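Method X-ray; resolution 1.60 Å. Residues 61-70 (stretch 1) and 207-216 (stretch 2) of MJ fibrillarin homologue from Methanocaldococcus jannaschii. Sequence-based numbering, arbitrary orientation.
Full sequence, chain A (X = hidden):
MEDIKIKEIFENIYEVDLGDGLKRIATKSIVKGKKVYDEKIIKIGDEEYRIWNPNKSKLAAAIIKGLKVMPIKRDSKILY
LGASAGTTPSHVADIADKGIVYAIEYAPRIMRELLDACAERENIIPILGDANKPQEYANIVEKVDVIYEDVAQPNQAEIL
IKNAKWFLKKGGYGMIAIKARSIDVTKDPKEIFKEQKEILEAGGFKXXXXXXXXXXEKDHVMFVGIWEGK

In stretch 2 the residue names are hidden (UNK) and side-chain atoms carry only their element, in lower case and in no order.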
# COMPACT_ATOMS: atom_id res chain seq x y z
N ALA A 61 -7.06 5.91 -0.77
CA ALA A 61 -8.22 5.96 -1.65
C ALA A 61 -9.08 4.71 -1.49
O ALA A 61 -10.31 4.79 -1.45
CB ALA A 61 -7.77 6.11 -3.10
N ALA A 62 -8.41 3.55 -1.39
CA ALA A 62 -9.09 2.27 -1.23
C ALA A 62 -9.86 2.24 0.09
O ALA A 62 -11.00 1.78 0.13
CB ALA A 62 -8.09 1.12 -1.29
N ILE A 63 -9.23 2.73 1.16
CA ILE A 63 -9.87 2.76 2.47
C ILE A 63 -11.06 3.72 2.44
O ILE A 63 -12.15 3.37 2.89
CB ILE A 63 -8.87 3.17 3.58
CG1 ILE A 63 -7.79 2.10 3.74
CG2 ILE A 63 -9.60 3.35 4.91
CD1 ILE A 63 -6.68 2.48 4.69
N ILE A 64 -10.87 4.91 1.87
CA ILE A 64 -11.94 5.91 1.78
C ILE A 64 -13.12 5.36 0.98
O ILE A 64 -14.28 5.58 1.34
CB ILE A 64 -11.43 7.24 1.13
CG1 ILE A 64 -10.46 7.98 2.06
CG2 ILE A 64 -12.60 8.16 0.77
CD1 ILE A 64 -11.11 8.56 3.31
N LYS A 65 -12.81 4.59 -0.07
CA LYS A 65 -13.83 4.00 -0.93
C LYS A 65 -14.44 2.68 -0.44
O LYS A 65 -15.14 2.00 -1.20
CB LYS A 65 -13.30 3.83 -2.36
CG LYS A 65 -13.07 5.15 -3.11
CD LYS A 65 -14.34 5.99 -3.20
CE LYS A 65 -15.51 5.23 -3.85
NZ LYS A 65 -15.20 4.68 -5.20
N GLY A 66 -14.14 2.30 0.80
CA GLY A 66 -14.74 1.09 1.35
C GLY A 66 -13.96 -0.20 1.57
O GLY A 66 -14.58 -1.25 1.74
N LEU A 67 -12.63 -0.15 1.58
CA LEU A 67 -11.83 -1.35 1.82
C LEU A 67 -12.23 -1.92 3.18
O LEU A 67 -12.29 -1.19 4.17
CB LEU A 67 -10.34 -0.99 1.84
CG LEU A 67 -9.35 -2.14 2.04
CD1 LEU A 67 -9.35 -3.02 0.80
CD2 LEU A 67 -7.96 -1.61 2.30
N LYS A 68 -12.52 -3.22 3.22
CA LYS A 68 -12.92 -3.89 4.46
C LYS A 68 -11.83 -4.81 5.03
O LYS A 68 -11.79 -5.07 6.23
CB LYS A 68 -14.21 -4.70 4.26
CG LYS A 68 -15.40 -3.88 3.78
CD LYS A 68 -15.74 -2.77 4.75
CE LYS A 68 -16.82 -1.88 4.17
NZ LYS A 68 -17.05 -0.68 5.01
N VAL A 69 -10.96 -5.30 4.15
CA VAL A 69 -9.87 -6.18 4.56
C VAL A 69 -8.54 -5.43 4.49
O VAL A 69 -8.03 -5.15 3.40
CB VAL A 69 -9.78 -7.44 3.66
CG1 VAL A 69 -8.73 -8.41 4.20
CG2 VAL A 69 -11.13 -8.13 3.55
N MSE A 70 -8.01 -5.05 5.65
CA MSE A 70 -6.73 -4.35 5.73
C MSE A 70 -5.82 -5.21 6.60
O MSE A 70 -5.87 -5.15 7.83
CB MSE A 70 -6.90 -2.95 6.33
CG MSE A 70 -5.59 -2.21 6.57
SE MSE A 70 -4.54 -2.11 5.12
CE MSE A 70 -3.54 -0.71 5.56
N UNK A 207 -9.28 -14.10 -3.74
CA UNK A 207 -9.66 -12.69 -3.65
C UNK A 207 -10.70 -12.42 -2.56
O UNK A 207 -11.83 -12.93 -2.63
c UNK A 207 -10.50 -10.67 -4.91
c UNK A 207 -10.16 -12.15 -5.02
c UNK A 207 -9.10 -12.41 -6.10
c UNK A 207 -7.73 -11.77 -5.85
N UNK A 208 -10.32 -11.63 -1.57
CA UNK A 208 -11.19 -11.30 -0.44
C UNK A 208 -11.72 -9.87 -0.41
O UNK A 208 -12.60 -9.55 0.40
c UNK A 208 -10.29 -13.15 1.04
c UNK A 208 -10.53 -11.64 0.93
c UNK A 208 -9.23 -10.87 1.12
N UNK A 209 -11.18 -9.01 -1.27
CA UNK A 209 -11.64 -7.62 -1.35
C UNK A 209 -11.30 -7.05 -2.72
O UNK A 209 -10.34 -7.49 -3.38
c UNK A 209 -11.03 -6.76 -0.25
c UNK A 209 -11.95 -5.61 0.19
o UNK A 209 -11.85 -5.17 1.35
o UNK A 209 -12.79 -5.15 -0.62
N UNK A 210 -12.11 -6.10 -3.16
CA UNK A 210 -11.95 -5.45 -4.45
C UNK A 210 -12.58 -4.07 -4.33
O UNK A 210 -13.78 -3.95 -4.07
c UNK A 210 -13.11 -6.65 -7.99
c UNK A 210 -12.65 -6.27 -5.53
c UNK A 210 -12.40 -5.81 -6.95
o UNK A 210 -13.57 -6.08 -9.01
o UNK A 210 -13.21 -7.89 -7.81
N UNK A 211 -11.76 -3.03 -4.49
CA UNK A 211 -12.23 -1.65 -4.35
C UNK A 211 -11.94 -0.76 -5.54
O UNK A 211 -10.79 -0.57 -5.94
c UNK A 211 -11.78 -1.85 -1.85
c UNK A 211 -12.23 0.39 -2.85
c UNK A 211 -11.61 -0.98 -3.09
N UNK A 212 -13.01 -0.20 -6.12
CA UNK A 212 -12.88 0.73 -7.23
C UNK A 212 -12.56 2.08 -6.57
O UNK A 212 -13.38 2.63 -5.85
o UNK A 212 -15.12 1.77 -10.00
c UNK A 212 -14.21 0.82 -8.00
o UNK A 212 -13.07 2.33 -9.49
c UNK A 212 -14.13 1.70 -9.25
N UNK A 213 -11.34 2.56 -6.79
CA UNK A 213 -10.91 3.84 -6.20
C UNK A 213 -11.23 5.00 -7.15
O UNK A 213 -10.63 6.07 -7.08
c UNK A 213 -9.18 2.68 -4.82
c UNK A 213 -7.06 3.64 -6.78
c UNK A 213 -9.42 3.79 -5.83
c UNK A 213 -8.55 3.53 -7.06
N UNK A 214 -12.26 4.76 -7.97
CA UNK A 214 -12.81 5.63 -9.00
C UNK A 214 -12.63 7.15 -9.01
O UNK A 214 -12.14 7.70 -10.01
c UNK A 214 -14.30 5.28 -9.21
c UNK A 214 -16.17 6.97 -9.12
c UNK A 214 -15.13 6.29 -9.99
o UNK A 214 -16.93 6.26 -8.43
o UNK A 214 -16.22 8.22 -9.11
N UNK A 215 -13.06 7.86 -7.95
CA UNK A 215 -12.86 9.32 -8.02
C UNK A 215 -11.38 9.71 -8.08
O UNK A 215 -10.95 10.39 -9.00
c UNK A 215 -13.52 9.82 -6.72
c UNK A 215 -14.47 8.74 -6.35
c UNK A 215 -13.71 7.48 -6.68
N UNK A 216 -10.62 9.18 -7.13
CA UNK A 216 -9.20 9.47 -6.99
C UNK A 216 -8.30 8.98 -8.13
O UNK A 216 -7.30 9.61 -8.45
c UNK A 216 -8.72 8.94 -5.64
c UNK A 216 -10.60 10.89 -2.98
c UNK A 216 -11.52 8.66 -3.09
c UNK A 216 -11.53 9.94 -2.55
c UNK A 216 -9.68 10.55 -3.96
c UNK A 216 -9.67 9.27 -4.52
c UNK A 216 -10.59 8.33 -4.07
O HOH W 1 -14.76 -3.31 0.02

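Position 207 carries four side-chain carbons, forked at the first, with one arm two carbons long. This is the branching of isoleucine, and Ile 207 lies in the strand out of reach of stretch 1. At position 208 a single carbon bears two more, and one of these comes to 4.0 Å from CG1 of Val 69. Three carbons forked at the first make Val 208; the contacting atom is CG2, and the contact is apolar.

Position 209 has two carbons, the second carrying two oxygens, so a carboxylate sits one carbon from the backbone. One oxygen lies 2.8 Å from N of Lys 68 and 2.9 Å from N of Val 69, while the other meets a water. The short acid is Asp 209. Its OD2 accepts hydrogen bonds from both successive amides, at N-H...acceptor angles of 153° and 156°. OD1 accepts a hydrogen bond from O of the water at 2.8 Å, and the same water also donates to O of Gly 66 at 2.7 Å and so links the carboxylate to a second point on the same loop.

Position 210 is one carbon longer, three carbons with two oxygens on the third, and points away from stretch 1 without touching it: Glu 210. Its backbone N makes a weak hydrogen bond to OD1 of Asp 209, at 2.8 Å.

At position 211 one carbon again carries two others, and these arms touch Ala 62, Lys 65, Gly 66 and Leu 67. The fork identifies Val 211. CG1 lies 3.5 Å from O of Ala 62 and 3.6 Å from CB of Lys 65, whereas CG2 packs 3.8 Å from CD1 of Leu 67.

Position 212 shows two carbons and a terminal pair of oxygens, a side chain that makes no close contact with stretch 1, and is Asp 212. Its backbone O, rather than its carboxylate, receives a hydrogen bond from NZ of Lys 65, at 2.8 Å. Position 213 has four carbons forked at the first, one arm two carbons long, resting against Ala 61 and Ala 62. This is Ile 213, whose CG2 is 3.6 Å from CA of Ala 62, so the branch lies close against the helix backbone.

Position 214 holds three carbons ending in two oxygens, one of them 4.0 Å from NZ of Lys 65. Glu 214 thus forms a long salt bridge through OE1. At position 215 three carbons close a ring onto the backbone N, and one of them is 3.5 Å from NZ of Lys 65; this is Pro 215, and the atom is CD. Position 216 has one carbon followed by a six-carbon ring that touches Ala 61, Ile 64 and Lys 65: Phe 216. Its CD2 is 3.7 Å from CB of Ala 61, its CZ 3.9 Å from CG2 of Ile 64, and CG of Lys 65 meets the ring edge.

The contact therefore combines apolar packing along the helix end with polar anchoring of the loop. Val 211, Ile 213 and Phe 216 supply much of the packing, Asp 209 gathers two loop amides, and Lys 65 reaches across to a backbone carbonyl.

Stretch 2 (207-216) IVDEVDIEPF
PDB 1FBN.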